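Local coordinates for Crh-like protein 5 (Neosartorya fumigata, PDB 6IBU) that cleaves chitin and transfers the fragments onto 1,6-beta-glucan or other chitin chains, cross-linking polysaccharides of the fungal cell wall and septa, at residues 50-58 / 183-192; 94-102 / 112-120. All coordinates share one frame; numbering follows the deposited sequence.

Contact 1. Residues 50-58 / 183-192; sequences EFTVAKQGD and LGSWAGGDPS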
ATOM      1  N   GLU A  50      -8.234  11.169   6.753  1.00 25.68           N
ATOM      2  CA  GLU A  50      -7.170  12.200   6.772  1.00 25.86           C
ATOM      3  C   GLU A  50      -5.955  11.600   7.449  1.00 23.47           C
ATOM      4  O   GLU A  50      -6.087  11.056   8.536  1.00 26.32           O
ATOM      5  CB  GLU A  50      -7.640  13.436   7.520  1.00 28.74           C
ATOM      6  CG  GLU A  50      -8.934  13.989   6.963  1.00 32.13           C
ATOM      7  CD  GLU A  50      -9.407  15.268   7.636  1.00 36.01           C
ATOM      8  OE1 GLU A  50      -8.591  15.914   8.346  1.00 32.87           O
ATOM      9  OE2 GLU A  50     -10.593  15.614   7.438  1.00 44.49           O
ATOM     10  N   PHE A  51      -4.817  11.653   6.792  1.00 21.20           N
ATOM     11  CA  PHE A  51      -3.553  11.139   7.341  1.00 19.60           C
ATOM     12  C   PHE A  51      -2.634  12.343   7.495  1.00 21.75           C
ATOM     13  O   PHE A  51      -2.054  12.817   6.494  1.00 23.15           O
ATOM     14  CB  PHE A  51      -3.016  10.062   6.405  1.00 19.05           C
ATOM     15  CG  PHE A  51      -3.953   8.912   6.172  1.00 17.29           C
ATOM     16  CD1 PHE A  51      -4.979   9.005   5.246  1.00 16.55           C
ATOM     17  CD2 PHE A  51      -3.778   7.722   6.864  1.00 16.86           C
ATOM     18  CE1 PHE A  51      -5.811   7.927   5.013  1.00 16.51           C
ATOM     19  CE2 PHE A  51      -4.593   6.635   6.607  1.00 17.28           C
ATOM     20  CZ  PHE A  51      -5.610   6.740   5.677  1.00 16.98           C
ATOM     21  N   THR A  52      -2.571  12.895   8.699  1.00 22.40           N
ATOM     22  CA  THR A  52      -1.847  14.163   8.946  1.00 22.54           C
ATOM     23  C   THR A  52      -0.491  13.866   9.567  1.00 21.15           C
ATOM     24  O   THR A  52      -0.440  13.171  10.563  1.00 22.36           O
ATOM     25  CB  THR A  52      -2.654  15.114   9.825  1.00 21.50           C
ATOM     26  OG1 THR A  52      -3.777  15.389   8.998  1.00 21.91           O
ATOM     27  CG2 THR A  52      -1.871  16.351  10.192  1.00 22.32           C
ATOM     28  N   VAL A  53       0.565  14.389   8.972  1.00 22.93           N
ATOM     29  CA  VAL A  53       1.894  14.490   9.633  1.00 26.34           C
ATOM     30  C   VAL A  53       2.014  15.911  10.210  1.00 28.46           C
ATOM     31  O   VAL A  53       2.100  16.862   9.405  1.00 29.93           O
ATOM     32  CB  VAL A  53       2.976  14.154   8.602  1.00 26.45           C
ATOM     33  CG1 VAL A  53       4.361  14.373   9.164  1.00 29.10           C
ATOM     34  CG2 VAL A  53       2.806  12.727   8.103  1.00 29.21           C
ATOM     35  N   ALA A  54       1.904  16.075  11.531  1.00 30.34           N
ATOM     36  CA  ALA A  54       1.954  17.409  12.184  1.00 34.69           C
ATOM     37  C   ALA A  54       3.231  17.548  13.012  1.00 36.53           C
ATOM     38  O   ALA A  54       3.731  18.678  13.099  1.00 42.46           O
ATOM     39  CB  ALA A  54       0.735  17.654  13.039  1.00 36.06           C
ATOM     40  N   LYS A  55       3.729  16.466  13.606  1.00 34.40           N
ATOM     41  CA  LYS A  55       4.944  16.515  14.446  1.00 36.25           C
ATOM     42  C   LYS A  55       5.743  15.234  14.240  1.00 34.62           C
ATOM     43  O   LYS A  55       5.196  14.256  13.704  1.00 31.76           O
ATOM     44  CB  LYS A  55       4.571  16.711  15.916  1.00 43.33           C
ATOM     45  CG  LYS A  55       3.904  15.515  16.587  1.00 46.97           C
ATOM     46  CD  LYS A  55       2.853  15.935  17.621  1.00 53.59           C
ATOM     47  CE  LYS A  55       2.099  14.780  18.253  1.00 57.39           C
ATOM     48  NZ  LYS A  55       0.940  14.345  17.430  1.00 59.07           N
ATOM     49  N   GLN A  56       7.001  15.253  14.659  1.00 32.34           N
ATOM     50  CA  GLN A  56       7.921  14.114  14.486  1.00 33.39           C
ATOM     51  C   GLN A  56       7.269  12.897  15.144  1.00 35.37           C
ATOM     52  O   GLN A  56       6.629  13.063  16.196  1.00 37.92           O
ATOM     53  CB  GLN A  56       9.295  14.444  15.059  1.00 33.23           C
ATOM     54  CG  GLN A  56      10.309  13.323  14.868  1.00 34.97           C
ATOM     55  CD  GLN A  56      11.690  13.685  15.365  1.00 36.60           C
ATOM     56  OE1 GLN A  56      11.864  14.528  16.237  1.00 40.32           O
ATOM     57  NE2 GLN A  56      12.700  13.025  14.832  1.00 38.48           N
ATOM     58  N   GLY A  57       7.407  11.727  14.520  1.00 35.91           N
ATOM     59  CA  GLY A  57       6.816  10.466  14.996  1.00 36.43           C
ATOM     60  C   GLY A  57       5.399  10.243  14.488  1.00 37.16           C
ATOM     61  O   GLY A  57       4.932   9.114  14.665  1.00 41.74           O
ATOM     62  N   ASP A  58       4.751  11.243  13.867  1.00 34.91           N
ATOM     63  CA  ASP A  58       3.383  11.120  13.285  1.00 35.78           C
ATOM     64  C   ASP A  58       3.433  10.244  12.032  1.00 34.30           C
ATOM     65  O   ASP A  58       4.099  10.626  11.058  1.00 36.75           O
ATOM     66  CB  ASP A  58       2.755  12.461  12.894  1.00 36.50           C
ATOM     67  CG  ASP A  58       2.027  13.145  14.035  1.00 36.71           C
ATOM     68  OD1 ASP A  58       2.146  12.644  15.182  1.00 35.51           O
ATOM     69  OD2 ASP A  58       1.350  14.182  13.771  1.00 39.11           O
ATOM     70  N   LEU A 183      -2.942   2.020   4.303  1.00 19.15           N
ATOM     71  CA  LEU A 183      -2.897   3.420   3.826  1.00 18.48           C
ATOM     72  C   LEU A 183      -2.226   4.240   4.913  1.00 18.64           C
ATOM     73  O   LEU A 183      -2.572   4.058   6.085  1.00 18.42           O
ATOM     74  CB  LEU A 183      -4.312   3.917   3.569  1.00 18.55           C
ATOM     75  CG  LEU A 183      -5.067   3.162   2.491  1.00 17.93           C
ATOM     76  CD1 LEU A 183      -6.535   3.536   2.516  1.00 17.66           C
ATOM     77  CD2 LEU A 183      -4.450   3.452   1.132  1.00 18.54           C
ATOM     78  N   GLY A 184      -1.357   5.163   4.525  1.00 18.26           N
ATOM     79  CA  GLY A 184      -0.724   6.022   5.533  1.00 18.61           C
ATOM     80  C   GLY A 184       0.157   7.093   4.951  1.00 17.92           C
ATOM     81  O   GLY A 184       0.576   7.002   3.790  1.00 18.84           O
ATOM     82  N   SER A 185       0.453   8.067   5.792  1.00 18.04           N
ATOM     83  CA  SER A 185       1.431   9.140   5.526  1.00 17.98           C
ATOM     84  C   SER A 185       2.435   9.102   6.661  1.00 16.87           C
ATOM     85  O   SER A 185       2.082   8.631   7.728  1.00 16.12           O
ATOM     86  CB  SER A 185       0.758  10.474   5.397  1.00 18.66           C
ATOM     87  OG  SER A 185       0.128  10.823   6.630  1.00 21.24           O
ATOM     88  N   TRP A 186       3.642   9.573   6.396  1.00 17.70           N
ATOM     89  CA  TRP A 186       4.761   9.565   7.357  1.00 18.41           C
ATOM     90  C   TRP A 186       5.875  10.465   6.832  1.00 19.05           C
ATOM     91  O   TRP A 186       5.877  10.779   5.648  1.00 17.05           O
ATOM     92  CB  TRP A 186       5.264   8.140   7.563  1.00 19.01           C
ATOM     93  CG  TRP A 186       5.588   7.409   6.304  1.00 18.41           C
ATOM     94  CD1 TRP A 186       4.697   6.888   5.413  1.00 19.33           C
ATOM     95  CD2 TRP A 186       6.893   7.041   5.832  1.00 19.29           C
ATOM     96  NE1 TRP A 186       5.357   6.239   4.411  1.00 19.01           N
ATOM     97  CE2 TRP A 186       6.701   6.300   4.645  1.00 18.95           C
ATOM     98  CE3 TRP A 186       8.197   7.235   6.305  1.00 19.80           C
ATOM     99  CZ2 TRP A 186       7.761   5.788   3.907  1.00 19.47           C
ATOM    100  CZ3 TRP A 186       9.251   6.732   5.575  1.00 19.71           C
ATOM    101  CH2 TRP A 186       9.031   6.011   4.396  1.00 20.98           C
ATOM    102  N   ALA A 187       6.800  10.837   7.699  1.00 20.73           N
ATOM    103  CA  ALA A 187       7.927  11.708   7.316  1.00 22.59           C
ATOM    104  C   ALA A 187       9.094  10.827   6.891  1.00 21.42           C
ATOM    105  O   ALA A 187       9.803  10.365   7.759  1.00 24.48           O
ATOM    106  CB  ALA A 187       8.281  12.608   8.464  1.00 23.46           C
ATOM    107  N   GLY A 188       9.277  10.604   5.593  1.00 21.17           N
ATOM    108  CA  GLY A 188      10.499   9.980   5.060  1.00 20.47           C
ATOM    109  C   GLY A 188      11.687  10.849   5.402  1.00 21.32           C
ATOM    110  O   GLY A 188      12.778  10.327   5.577  1.00 21.66           O
ATOM    111  N   GLY A 189      11.447  12.153   5.517  1.00 21.69           N
ATOM    112  CA  GLY A 189      12.468  13.162   5.816  1.00 24.77           C
ATOM    113  C   GLY A 189      12.597  13.458   7.304  1.00 26.88           C
ATOM    114  O   GLY A 189      13.090  14.535   7.627  1.00 28.79           O
ATOM    115  N   ASP A 190      12.143  12.563   8.181  1.00 27.65           N
ATOM    116  CA  ASP A 190      12.414  12.602   9.639  1.00 29.10           C
ATOM    117  C   ASP A 190      13.926  12.660   9.818  1.00 29.68           C
ATOM    118  O   ASP A 190      14.626  11.831   9.248  1.00 29.85           O
ATOM    119  CB  ASP A 190      11.820  11.356  10.294  1.00 32.83           C
ATOM    120  CG  ASP A 190      11.827  11.344  11.811  1.00 33.16           C
ATOM    121  OD1 ASP A 190      12.885  11.680  12.379  1.00 30.84           O
ATOM    122  OD2 ASP A 190      10.781  10.922  12.401  1.00 32.49           O
ATOM    123  N   PRO A 191      14.483  13.635  10.572  1.00 29.22           N
ATOM    124  CA  PRO A 191      15.930  13.703  10.792  1.00 30.25           C
ATOM    125  C   PRO A 191      16.534  12.411  11.369  1.00 31.67           C
ATOM    126  O   PRO A 191      17.669  12.095  11.089  1.00 30.88           O
ATOM    127  CB  PRO A 191      16.100  14.845  11.799  1.00 30.08           C
ATOM    128  CG  PRO A 191      14.855  15.684  11.655  1.00 30.28           C
ATOM    129  CD  PRO A 191      13.762  14.727  11.232  1.00 29.54           C
ATOM    130  N   SER A 192      15.738  11.655  12.121  1.00 34.58           N
ATOM    131  CA  SER A 192      16.159  10.373  12.733  1.00 36.54           C
ATOM    132  C   SER A 192      16.238   9.253  11.689  1.00 35.92           C
ATOM    133  O   SER A 192      16.676   8.161  12.055  1.00 43.20           O
ATOM    134  CB  SER A 192      15.255  10.007  13.871  1.00 37.10           C
ATOM    135  OG  SER A 192      14.235   9.125  13.441  1.00 42.56           O
TER
HETATM  136  O   HOH W   1       8.404  11.615  11.933  1.00 30.94           O
HETATM  137  O   HOH W   2       6.528   9.998  10.508  1.00 23.90           O

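Contact 2. Residues 94-102 / 112-120; sequences DDLDEVDWE and QTNYFGKGD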
ATOM      1  N   ASP A  94       1.955 -11.355   4.785  1.00 24.80           N
ATOM      2  CA  ASP A  94       2.682 -11.824   5.985  1.00 27.30           C
ATOM      3  C   ASP A  94       4.078 -12.371   5.611  1.00 26.52           C
ATOM      4  O   ASP A  94       4.914 -12.321   6.530  1.00 26.62           O
ATOM      5  CB  ASP A  94       1.784 -12.780   6.774  1.00 32.22           C
ATOM      6  CG  ASP A  94       0.694 -12.069   7.570  1.00 35.20           C
ATOM      7  OD1 ASP A  94       0.542 -10.830   7.411  1.00 33.11           O
ATOM      8  OD2 ASP A  94      -0.025 -12.766   8.311  1.00 38.32           O
ATOM      9  N   ASP A  95       4.387 -12.793   4.354  1.00 25.67           N
ATOM     10  CA  ASP A  95       5.790 -13.164   3.965  1.00 25.83           C
ATOM     11  C   ASP A  95       6.486 -11.974   3.299  1.00 24.08           C
ATOM     12  O   ASP A  95       7.602 -12.086   2.856  1.00 20.99           O
ATOM     13  CB  ASP A  95       5.937 -14.446   3.133  1.00 28.80           C
ATOM     14  CG  ASP A  95       5.384 -14.423   1.719  1.00 31.09           C
ATOM     15  OD1 ASP A  95       4.969 -13.361   1.246  1.00 31.28           O
ATOM     16  OD2 ASP A  95       5.365 -15.502   1.096  1.00 34.68           O
ATOM     17  N   LEU A  96       5.875 -10.808   3.393  1.00 24.17           N
ATOM     18  CA  LEU A  96       6.465  -9.529   2.924  1.00 22.87           C
ATOM     19  C   LEU A  96       6.534  -9.519   1.393  1.00 20.63           C
ATOM     20  O   LEU A  96       7.361  -8.819   0.881  1.00 19.09           O
ATOM     21  CB  LEU A  96       7.836  -9.312   3.566  1.00 24.29           C
ATOM     22  CG  LEU A  96       7.758  -9.207   5.082  1.00 29.44           C
ATOM     23  CD1 LEU A  96       9.142  -8.945   5.679  1.00 29.86           C
ATOM     24  CD2 LEU A  96       6.771  -8.093   5.468  1.00 30.33           C
ATOM     25  N   ASP A  97       5.659 -10.242   0.695  1.00 19.26           N
ATOM     26  CA  ASP A  97       5.298  -9.867  -0.687  1.00 19.38           C
ATOM     27  C   ASP A  97       4.655  -8.486  -0.582  1.00 20.22           C
ATOM     28  O   ASP A  97       4.018  -8.185   0.432  1.00 18.17           O
ATOM     29  CB  ASP A  97       4.331 -10.840  -1.342  1.00 19.75           C
ATOM     30  CG  ASP A  97       4.973 -12.136  -1.830  1.00 21.12           C
ATOM     31  OD1 ASP A  97       6.209 -12.165  -1.998  1.00 18.75           O
ATOM     32  OD2 ASP A  97       4.216 -13.120  -2.022  1.00 21.45           O
ATOM     33  N   GLU A  98       4.842  -7.644  -1.580  1.00 20.28           N
ATOM     34  CA  GLU A  98       4.415  -6.259  -1.411  1.00 21.20           C
ATOM     35  C   GLU A  98       4.318  -5.554  -2.748  1.00 19.85           C
ATOM     36  O   GLU A  98       5.182  -5.740  -3.566  1.00 19.29           O
ATOM     37  CB  GLU A  98       5.425  -5.555  -0.527  1.00 24.59           C
ATOM     38  CG  GLU A  98       4.807  -4.439   0.257  1.00 28.29           C
ATOM     39  CD  GLU A  98       5.390  -3.087  -0.089  1.00 34.30           C
ATOM     40  OE1 GLU A  98       5.823  -2.377   0.853  1.00 35.88           O
ATOM     41  OE2 GLU A  98       5.446  -2.743  -1.300  1.00 40.23           O
ATOM     42  N   VAL A  99       3.286  -4.739  -2.896  1.00 18.50           N
ATOM     43  CA  VAL A  99       3.062  -3.837  -4.049  1.00 17.61           C
ATOM     44  C   VAL A  99       2.657  -2.496  -3.451  1.00 16.85           C
ATOM     45  O   VAL A  99       1.794  -2.489  -2.551  1.00 14.94           O
ATOM     46  CB  VAL A  99       1.975  -4.394  -4.982  1.00 17.70           C
ATOM     47  CG1 VAL A  99       1.666  -3.423  -6.097  1.00 18.53           C
ATOM     48  CG2 VAL A  99       2.369  -5.754  -5.532  1.00 17.85           C
ATOM     49  N   ASP A 100       3.226  -1.402  -3.932  1.00 16.73           N
ATOM     50  CA  ASP A 100       2.893  -0.101  -3.329  1.00 17.45           C
ATOM     51  C   ASP A 100       2.981   1.041  -4.336  1.00 16.53           C
ATOM     52  O   ASP A 100       3.587   0.890  -5.436  1.00 14.72           O
ATOM     53  CB  ASP A 100       3.718   0.164  -2.074  1.00 20.36           C
ATOM     54  CG  ASP A 100       5.175   0.435  -2.328  1.00 23.33           C
ATOM     55  OD1 ASP A 100       5.480   1.513  -2.848  1.00 28.77           O
ATOM     56  OD2 ASP A 100       6.019  -0.425  -1.950  1.00 29.91           O
ATOM     57  N   TRP A 101       2.314   2.121  -3.934  1.00 14.78           N
ATOM     58  CA  TRP A 101       2.437   3.492  -4.470  1.00 14.22           C
ATOM     59  C   TRP A 101       3.104   4.342  -3.392  1.00 14.99           C
ATOM     60  O   TRP A 101       2.774   4.151  -2.223  1.00 13.51           O
ATOM     61  CB  TRP A 101       1.054   4.051  -4.813  1.00 12.57           C
ATOM     62  CG  TRP A 101       0.206   3.318  -5.804  1.00 11.39           C
ATOM     63  CD1 TRP A 101      -0.805   2.445  -5.545  1.00 10.88           C
ATOM     64  CD2 TRP A 101       0.186   3.522  -7.227  1.00 11.23           C
ATOM     65  NE1 TRP A 101      -1.414   2.044  -6.700  1.00 10.82           N
ATOM     66  CE2 TRP A 101      -0.837   2.703  -7.756  1.00 11.30           C
ATOM     67  CE3 TRP A 101       0.954   4.284  -8.107  1.00 11.23           C
ATOM     68  CZ2 TRP A 101      -1.112   2.647  -9.126  1.00 11.21           C
ATOM     69  CZ3 TRP A 101       0.684   4.233  -9.455  1.00 11.21           C
ATOM     70  CH2 TRP A 101      -0.345   3.435  -9.953  1.00 11.41           C
ATOM     71  N   GLU A 102       4.043   5.212  -3.753  1.00 17.30           N
ATOM     72  CA  GLU A 102       4.591   6.226  -2.816  1.00 18.64           C
ATOM     73  C   GLU A 102       4.504   7.591  -3.491  1.00 17.57           C
ATOM     74  O   GLU A 102       5.049   7.733  -4.566  1.00 18.56           O
ATOM     75  CB  GLU A 102       6.041   5.926  -2.444  1.00 21.43           C
ATOM     76  CG  GLU A 102       6.275   4.520  -1.921  1.00 25.34           C
ATOM     77  CD  GLU A 102       5.633   4.249  -0.570  1.00 28.43           C
ATOM     78  OE1 GLU A 102       5.645   5.137   0.292  1.00 29.71           O
ATOM     79  OE2 GLU A 102       5.090   3.156  -0.391  1.00 35.54           O
ATOM     80  N   GLN A 112       5.835   7.120  -7.188  1.00 18.49           N
ATOM     81  CA  GLN A 112       6.743   5.963  -7.346  1.00 19.63           C
ATOM     82  C   GLN A 112       5.909   4.685  -7.272  1.00 17.87           C
ATOM     83  O   GLN A 112       4.983   4.622  -6.478  1.00 16.84           O
ATOM     84  CB  GLN A 112       7.874   5.997  -6.326  1.00 21.34           C
ATOM     85  CG  GLN A 112       8.989   5.054  -6.739  1.00 24.93           C
ATOM     86  CD  GLN A 112      10.023   4.832  -5.673  1.00 28.93           C
ATOM     87  OE1 GLN A 112      11.211   4.772  -5.969  1.00 40.53           O
ATOM     88  NE2 GLN A 112       9.585   4.708  -4.434  1.00 28.47           N
ATOM     89  N   THR A 113       6.206   3.727  -8.130  1.00 18.19           N
ATOM     90  CA  THR A 113       5.625   2.370  -8.048  1.00 17.42           C
ATOM     91  C   THR A 113       6.691   1.453  -7.483  1.00 16.57           C
ATOM     92  O   THR A 113       7.863   1.684  -7.693  1.00 17.73           O
ATOM     93  CB  THR A 113       5.086   1.857  -9.387  1.00 17.49           C
ATOM     94  OG1 THR A 113       6.136   1.818 -10.354  1.00 16.43           O
ATOM     95  CG2 THR A 113       3.902   2.655  -9.900  1.00 17.77           C
ATOM     96  N   ASN A 114       6.289   0.435  -6.773  1.00 17.48           N
ATOM     97  CA  ASN A 114       7.281  -0.465  -6.159  1.00 18.28           C
ATOM     98  C   ASN A 114       6.689  -1.831  -5.857  1.00 17.08           C
ATOM     99  O   ASN A 114       5.472  -1.955  -5.717  1.00 15.32           O
ATOM    100  CB  ASN A 114       7.789   0.127  -4.862  1.00 21.41           C
ATOM    101  CG  ASN A 114       9.290   0.180  -4.870  1.00 25.35           C
ATOM    102  OD1 ASN A 114       9.959  -0.846  -4.916  1.00 29.61           O
ATOM    103  ND2 ASN A 114       9.808   1.394  -4.888  1.00 29.88           N
ATOM    104  N   TYR A 115       7.553  -2.814  -5.723  1.00 16.72           N
ATOM    105  CA  TYR A 115       7.144  -4.150  -5.253  1.00 17.65           C
ATOM    106  C   TYR A 115       8.357  -4.794  -4.599  1.00 19.11           C
ATOM    107  O   TYR A 115       9.490  -4.393  -4.900  1.00 18.08           O
ATOM    108  CB  TYR A 115       6.572  -4.970  -6.407  1.00 17.49           C
ATOM    109  CG  TYR A 115       7.619  -5.650  -7.245  1.00 17.09           C
ATOM    110  CD1 TYR A 115       8.260  -4.982  -8.273  1.00 16.81           C
ATOM    111  CD2 TYR A 115       7.992  -6.949  -6.967  1.00 17.13           C
ATOM    112  CE1 TYR A 115       9.235  -5.609  -9.025  1.00 18.05           C
ATOM    113  CE2 TYR A 115       8.953  -7.601  -7.718  1.00 17.55           C
ATOM    114  CZ  TYR A 115       9.566  -6.926  -8.752  1.00 18.37           C
ATOM    115  OH  TYR A 115      10.521  -7.551  -9.476  1.00 19.61           O
ATOM    116  N   PHE A 116       8.077  -5.721  -3.689  1.00 20.04           N
ATOM    117  CA  PHE A 116       9.036  -6.656  -3.058  1.00 22.20           C
ATOM    118  C   PHE A 116       8.427  -8.049  -3.181  1.00 20.48           C
ATOM    119  O   PHE A 116       7.198  -8.186  -3.084  1.00 18.33           O
ATOM    120  CB  PHE A 116       9.282  -6.287  -1.593  1.00 23.24           C
ATOM    121  CG  PHE A 116       9.866  -4.908  -1.443  1.00 27.79           C
ATOM    122  CD1 PHE A 116      11.226  -4.709  -1.606  1.00 31.86           C
ATOM    123  CD2 PHE A 116       9.058  -3.799  -1.229  1.00 29.99           C
ATOM    124  CE1 PHE A 116      11.781  -3.447  -1.448  1.00 36.02           C
ATOM    125  CE2 PHE A 116       9.607  -2.529  -1.145  1.00 34.50           C
ATOM    126  CZ  PHE A 116      10.968  -2.354  -1.245  1.00 36.62           C
ATOM    127  N   GLY A 117       9.277  -9.036  -3.429  1.00 20.07           N
ATOM    128  CA  GLY A 117       8.972 -10.461  -3.233  1.00 20.85           C
ATOM    129  C   GLY A 117       9.604 -10.935  -1.944  1.00 20.18           C
ATOM    130  O   GLY A 117      10.812 -10.780  -1.796  1.00 18.96           O
ATOM    131  N   LYS A 118       8.804 -11.458  -1.021  1.00 22.02           N
ATOM    132  CA  LYS A 118       9.294 -12.189   0.184  1.00 22.75           C
ATOM    133  C   LYS A 118      10.289 -11.332   0.974  1.00 24.43           C
ATOM    134  O   LYS A 118      11.239 -11.914   1.542  1.00 24.98           O
ATOM    135  CB  LYS A 118       9.957 -13.509  -0.213  1.00 21.39           C
ATOM    136  CG  LYS A 118       9.055 -14.410  -1.029  1.00 21.43           C
ATOM    137  CD  LYS A 118       9.652 -15.743  -1.316  1.00 22.49           C
ATOM    138  CE  LYS A 118       8.652 -16.701  -1.918  1.00 23.81           C
ATOM    139  NZ  LYS A 118       8.368 -16.416  -3.344  1.00 24.16           N
ATOM    140  N   GLY A 119      10.072 -10.016   1.028  1.00 25.23           N
ATOM    141  CA  GLY A 119      10.858  -9.100   1.873  1.00 26.86           C
ATOM    142  C   GLY A 119      12.253  -8.890   1.322  1.00 28.90           C
ATOM    143  O   GLY A 119      13.099  -8.349   2.046  1.00 32.39           O
ATOM    144  N   ASP A 120      12.481  -9.287   0.072  1.00 30.48           N
ATOM    145  CA  ASP A 120      13.802  -9.240  -0.584  1.00 29.26           C
ATOM    146  C   ASP A 120      14.040  -7.824  -1.103  1.00 30.41           C
ATOM    147  O   ASP A 120      13.401  -7.452  -2.062  1.00 30.64           O
ATOM    148  CB  ASP A 120      13.845 -10.274  -1.697  1.00 31.38           C
ATOM    149  CG  ASP A 120      15.194 -10.353  -2.359  1.00 32.14           C
ATOM    150  OD1 ASP A 120      16.067  -9.642  -1.903  1.00 34.82           O
ATOM    151  OD2 ASP A 120      15.350 -11.138  -3.299  1.00 32.96           O
TER
HETATM  152  O   HOH W   3       7.303 -13.374  -4.147  1.00 19.65           O

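Contact 1. Residues 50-58 / 183-192
Q56 and D190 are joined by a hydrogen bond from NE2 to OD1 of 2.8 Å, a direct polar link between the loops that follow two strands of the GH16 beta-sandwich. Strand 48-53 belongs to one sheet and strand 179-187 to the other; their segments run nearly parallel, 10° apart, with axes 6.4 Å apart, and share no backbone ladder. An extended chain with CG anti to the backbone N (chi1 -178°) carries Q56 NE2 to the carboxylate, which it meets crosswise, on the syn side of OD1 and out of the carboxylate plane. On the anti side the same oxygen accepts S192 N, an Asx turn that steadies the carboxylate. Two waters add bridges: one joins G57 N to D190 OD2, the other D58 O to A187 N. D58, the last residue of the type II turn 55-58, ties the turn back to its start: OD2 accepts A54 N and OD1 forms a salt bridge with K55 NZ.

Deeper in, S185 OG makes a weak bond to F51 O, 3.0 Å long. V53 CG2 packs over S185 OG and W186 N. The CB of W186, a chitin-binding residue, points away from 50-58, and its NE1 is bonded to S88 OG. I62 and V216 help enclose F51 and L183. There the F51 ring lies obliquely against the 183-184 backbone, with CZ 3.8 Å from L183 CB.

Contact 2. Residues 94-102 / 112-120
E98 and F116 open the ladder of an antiparallel beta hairpin in the GH16 catalytic domain, bonded through E98 N to F116 O (2.8 Å) and F116 N to E98 O. D100 with N114 and E102 with Q112 repeat the paired bonds, and Q112 N to E102 O is nearly straight at 171°. Beyond the ladder, G119 N reaches L96 O from above the carbonyl plane, and K118 N donates to D97 OD1 (2.9 Å) on the anti side. D97 OD2 is held by T177 OG1 and Q176 N.

Packing differs on the two faces. W101 and T113 lie alongside each other, CZ3 to CG2 3.6 Å, on the face that also carries V99 and Y115. On the other, the E98 carboxylate meets the edge of the F116 ring, its plane turned 87° from the ring, and D100 rests its carboxylate on N114 CB, OD1 at 3.4 Å. E98 OE2 lies 2.5 Å from D100 OD2.

This second face holds the chemistry: E98 is the probable nucleophile and E102, a chitin-binding residue bonded through OE1 to S88 OG, the probable proton donor. Alternation along one strand directs both, with D100 between them, to the same side of the sheet.

How the contacts relate
The two contacts lie about 20 Å apart, centre to centre, in the GH16 domain, and differ in kind: contact 1 joins strands of two different sheets, whereas contact 2 is a hairpin within one. They share the seven-stranded sheet, where strand 85-93 lies between 179-187 of contact 1 and 98-105 of contact 2. Along the chain, 50-58 comes first, both segments of contact 2 follow, and 183-192 comes last. The contacts meet where W186 CZ2 packs 4.2 Å from E102 OE1. S88 of strand 85-93 serves both, placing a chitin-binding tryptophan beside the probable proton donor, which also binds chitin.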